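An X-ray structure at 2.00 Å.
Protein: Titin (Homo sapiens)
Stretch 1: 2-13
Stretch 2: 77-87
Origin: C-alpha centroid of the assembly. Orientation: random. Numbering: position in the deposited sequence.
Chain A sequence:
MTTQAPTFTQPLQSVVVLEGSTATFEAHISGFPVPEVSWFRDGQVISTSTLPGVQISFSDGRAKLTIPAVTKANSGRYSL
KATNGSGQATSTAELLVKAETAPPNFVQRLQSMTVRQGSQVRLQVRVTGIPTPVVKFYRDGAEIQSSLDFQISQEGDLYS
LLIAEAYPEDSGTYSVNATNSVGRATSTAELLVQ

Stretch 1, residues 2-13: TTQAPTFTQPLQ
Stretch 2 77-87: RYSLKATNGSG

Two strands, 4-8 and 77-84, run nearly antiparallel, their directions 164° apart and their axes approaching to 6.3 Å. No backbone hydrogen bond joins them. In register, the CA atoms of Ala5 and Ser86 lie 4.4 Å apart, those of Pro6 and Ala82 6.0 Å, and those of Leu12 and Ser79 8.0 Å. The two stretches bury 523 Å² between them, both sides summed.

The second strand is regular and extended, and its alternation makes the surface: Leu80, Ala82 and Asn84 point toward the first stretch, Lys81 and Thr83 away. Small Ala82 leaves a hollow that Pro6 fills. The proline ring, C-gamma exo at phi/psi -63/144, sets its CB 3.8 Å from Ala82 CB and its CG 3.6 Å from Ala82 O, while its CD lies 3.1 Å from Gly87 O.

That carbonyl belongs to a type I turn, Asn84 to Gly87, closed by Gly87 N to Asn84 O at 3.3 Å; a second backbone bond runs from Asn84 N to Gly87 O at 3.1 Å. Asn84 (chi1 p, 70°; chi2 15°) works both ways: its OD1 accepts from Ser86 N at 2.8 Å and weakly from Gly87 N at 3.2 Å, and its ND2 donates to Gln4 O at 2.8 Å and 156°, tying turn to strand. Gly87, at phi/psi 159/-173, must be glycine: a CB would jam against the preceding carbonyl and come 3.3 Å from Ala5 CB. Ser86 (m) rests its CB 3.4 Å from Ala5 N, and one water bridges its OG (2.5 Å) to Thr3 OG1 (2.8 Å).

Farther along, Leu80 (chi1 t, chi2 p) is the bump. Phe8 (m, chi2 82°) starts sideways, but its ring reaches in, meeting Leu80 CD2 at the ring edge, 3.5 Å from Phe8 CE2. The chain turns a corner at Thr9, and Leu12 (m, t) returns, placing CD1 4.1 Å from Leu80 CB and 3.9 Å from Tyr78 O.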

# COMPACT_ATOMS: atom_id res chain seq x y z
N THR A 2 46.16 -12.42 9.07
CA THR A 2 45.87 -13.69 8.42
C THR A 2 44.81 -13.69 7.33
O THR A 2 43.74 -13.10 7.49
CB THR A 2 45.42 -14.74 9.45
OG1 THR A 2 46.20 -14.59 10.65
CG2 THR A 2 45.61 -16.15 8.89
N THR A 3 45.11 -14.38 6.22
CA THR A 3 44.15 -14.51 5.14
C THR A 3 43.08 -15.42 5.74
O THR A 3 43.39 -16.30 6.54
CB THR A 3 44.73 -15.21 3.91
OG1 THR A 3 45.09 -16.55 4.25
CG2 THR A 3 45.94 -14.46 3.41
N GLN A 4 41.83 -15.24 5.34
CA GLN A 4 40.77 -16.04 5.91
C GLN A 4 39.57 -16.14 4.99
O GLN A 4 39.11 -15.14 4.44
CB GLN A 4 40.39 -15.40 7.24
CG GLN A 4 39.18 -15.94 7.92
CD GLN A 4 38.93 -15.22 9.22
OE1 GLN A 4 39.65 -15.42 10.21
NE2 GLN A 4 37.93 -14.34 9.23
N ALA A 5 39.08 -17.37 4.80
CA ALA A 5 37.93 -17.62 3.94
C ALA A 5 36.74 -16.84 4.50
O ALA A 5 36.71 -16.50 5.68
CB ALA A 5 37.62 -19.11 3.89
N PRO A 6 35.74 -16.54 3.65
CA PRO A 6 34.56 -15.79 4.08
C PRO A 6 33.75 -16.52 5.14
O PRO A 6 33.61 -17.73 5.11
CB PRO A 6 33.78 -15.61 2.78
CG PRO A 6 34.85 -15.66 1.73
CD PRO A 6 35.69 -16.80 2.20
N THR A 7 33.20 -15.75 6.07
CA THR A 7 32.41 -16.31 7.16
C THR A 7 31.33 -15.31 7.54
O THR A 7 31.55 -14.09 7.46
CB THR A 7 33.30 -16.55 8.42
OG1 THR A 7 32.57 -17.31 9.39
CG2 THR A 7 33.68 -15.23 9.06
N PHE A 8 30.16 -15.81 7.92
CA PHE A 8 29.10 -14.93 8.35
C PHE A 8 29.10 -14.86 9.86
O PHE A 8 28.80 -15.85 10.53
CB PHE A 8 27.74 -15.42 7.86
CG PHE A 8 27.51 -15.17 6.42
CD1 PHE A 8 28.02 -16.04 5.46
CD2 PHE A 8 26.83 -14.03 6.01
CE1 PHE A 8 27.85 -15.77 4.11
CE2 PHE A 8 26.66 -13.77 4.65
CZ PHE A 8 27.18 -14.64 3.70
N THR A 9 29.47 -13.72 10.41
CA THR A 9 29.46 -13.60 11.86
C THR A 9 28.03 -13.37 12.32
O THR A 9 27.70 -13.55 13.48
CB THR A 9 30.40 -12.48 12.32
OG1 THR A 9 30.02 -11.24 11.72
CG2 THR A 9 31.84 -12.81 11.93
N GLN A 10 27.18 -12.97 11.37
CA GLN A 10 25.75 -12.74 11.61
C GLN A 10 25.06 -13.17 10.31
O GLN A 10 25.24 -12.53 9.27
CB GLN A 10 25.43 -11.28 11.88
CG GLN A 10 25.71 -10.82 13.29
CD GLN A 10 25.01 -11.67 14.34
OE1 GLN A 10 23.83 -12.01 14.21
NE2 GLN A 10 25.75 -12.01 15.40
N PRO A 11 24.28 -14.26 10.35
CA PRO A 11 23.61 -14.72 9.14
C PRO A 11 22.34 -13.95 8.82
O PRO A 11 21.88 -13.13 9.61
CB PRO A 11 23.32 -16.19 9.45
CG PRO A 11 22.99 -16.13 10.92
CD PRO A 11 24.04 -15.18 11.48
N LEU A 12 21.79 -14.21 7.64
CA LEU A 12 20.56 -13.57 7.22
C LEU A 12 19.45 -14.19 8.04
O LEU A 12 19.47 -15.40 8.29
CB LEU A 12 20.28 -13.84 5.75
CG LEU A 12 21.22 -13.24 4.72
CD1 LEU A 12 20.70 -13.55 3.33
CD2 LEU A 12 21.31 -11.74 4.93
N GLN A 13 18.49 -13.37 8.45
CA GLN A 13 17.35 -13.86 9.22
C GLN A 13 16.09 -13.75 8.37
O GLN A 13 15.81 -12.70 7.79
CB GLN A 13 17.18 -13.07 10.52
CG GLN A 13 18.23 -13.36 11.61
CD GLN A 13 18.21 -14.83 12.10
OE1 GLN A 13 17.20 -15.33 12.60
NE2 GLN A 13 19.35 -15.51 11.95
N ARG A 77 13.12 -16.76 -1.72
CA ARG A 77 14.44 -16.95 -1.13
C ARG A 77 15.46 -15.94 -1.60
O ARG A 77 15.65 -15.74 -2.80
CB ARG A 77 14.98 -18.33 -1.45
CG ARG A 77 14.31 -19.44 -0.70
CD ARG A 77 15.14 -20.70 -0.81
NE ARG A 77 14.54 -21.81 -0.08
CZ ARG A 77 15.15 -22.96 0.16
NH1 ARG A 77 16.40 -23.16 -0.28
NH2 ARG A 77 14.52 -23.93 0.82
N TYR A 78 16.11 -15.31 -0.64
CA TYR A 78 17.16 -14.34 -0.94
C TYR A 78 18.43 -14.90 -0.33
O TYR A 78 18.41 -15.40 0.80
CB TYR A 78 16.85 -12.99 -0.30
CG TYR A 78 15.76 -12.23 -1.00
CD1 TYR A 78 14.43 -12.65 -0.96
CD2 TYR A 78 16.07 -11.07 -1.72
CE1 TYR A 78 13.43 -11.95 -1.62
CE2 TYR A 78 15.09 -10.36 -2.38
CZ TYR A 78 13.78 -10.80 -2.33
OH TYR A 78 12.82 -10.08 -3.00
N SER A 79 19.52 -14.83 -1.06
CA SER A 79 20.78 -15.33 -0.55
C SER A 79 21.90 -14.35 -0.80
O SER A 79 21.84 -13.54 -1.71
CB SER A 79 21.12 -16.69 -1.16
OG SER A 79 21.29 -16.57 -2.55
N LEU A 80 22.92 -14.44 0.02
CA LEU A 80 24.09 -13.58 -0.06
C LEU A 80 25.34 -14.45 -0.22
O LEU A 80 25.56 -15.35 0.58
CB LEU A 80 24.16 -12.77 1.23
CG LEU A 80 25.32 -11.81 1.49
CD1 LEU A 80 25.33 -10.74 0.42
CD2 LEU A 80 25.14 -11.17 2.86
N LYS A 81 26.11 -14.21 -1.27
CA LYS A 81 27.36 -14.95 -1.50
C LYS A 81 28.55 -14.04 -1.23
O LYS A 81 28.57 -12.90 -1.66
CB LYS A 81 27.49 -15.42 -2.95
CG LYS A 81 26.63 -16.60 -3.33
CD LYS A 81 27.06 -17.14 -4.71
CE LYS A 81 26.10 -18.23 -5.20
NZ LYS A 81 26.53 -18.85 -6.49
N ALA A 82 29.54 -14.57 -0.52
CA ALA A 82 30.76 -13.83 -0.19
C ALA A 82 31.95 -14.62 -0.75
O ALA A 82 32.03 -15.83 -0.55
CB ALA A 82 30.89 -13.66 1.32
N THR A 83 32.88 -13.94 -1.42
CA THR A 83 34.01 -14.65 -2.00
C THR A 83 35.36 -13.94 -1.94
O THR A 83 35.44 -12.73 -2.10
CB THR A 83 33.75 -14.94 -3.49
OG1 THR A 83 32.47 -15.56 -3.64
CG2 THR A 83 34.82 -15.87 -4.05
N ASN A 84 36.41 -14.72 -1.70
CA ASN A 84 37.78 -14.20 -1.71
C ASN A 84 38.69 -15.35 -2.13
O ASN A 84 38.20 -16.44 -2.46
CB ASN A 84 38.21 -13.56 -0.37
CG ASN A 84 38.41 -14.57 0.75
OD1 ASN A 84 38.51 -15.77 0.52
ND2 ASN A 84 38.49 -14.07 1.98
N GLY A 85 40.00 -15.13 -2.12
CA GLY A 85 40.92 -16.17 -2.54
C GLY A 85 40.87 -17.47 -1.76
O GLY A 85 41.15 -18.54 -2.32
N SER A 86 40.51 -17.38 -0.48
CA SER A 86 40.45 -18.54 0.41
C SER A 86 39.18 -19.37 0.35
O SER A 86 39.15 -20.48 0.88
CB SER A 86 40.68 -18.10 1.85
OG SER A 86 41.98 -17.58 2.04
N GLY A 87 38.13 -18.86 -0.26
CA GLY A 87 36.92 -19.64 -0.32
C GLY A 87 35.69 -18.80 -0.56
O GLY A 87 35.78 -17.59 -0.80
O HOH W 1 43.10 -18.51 4.10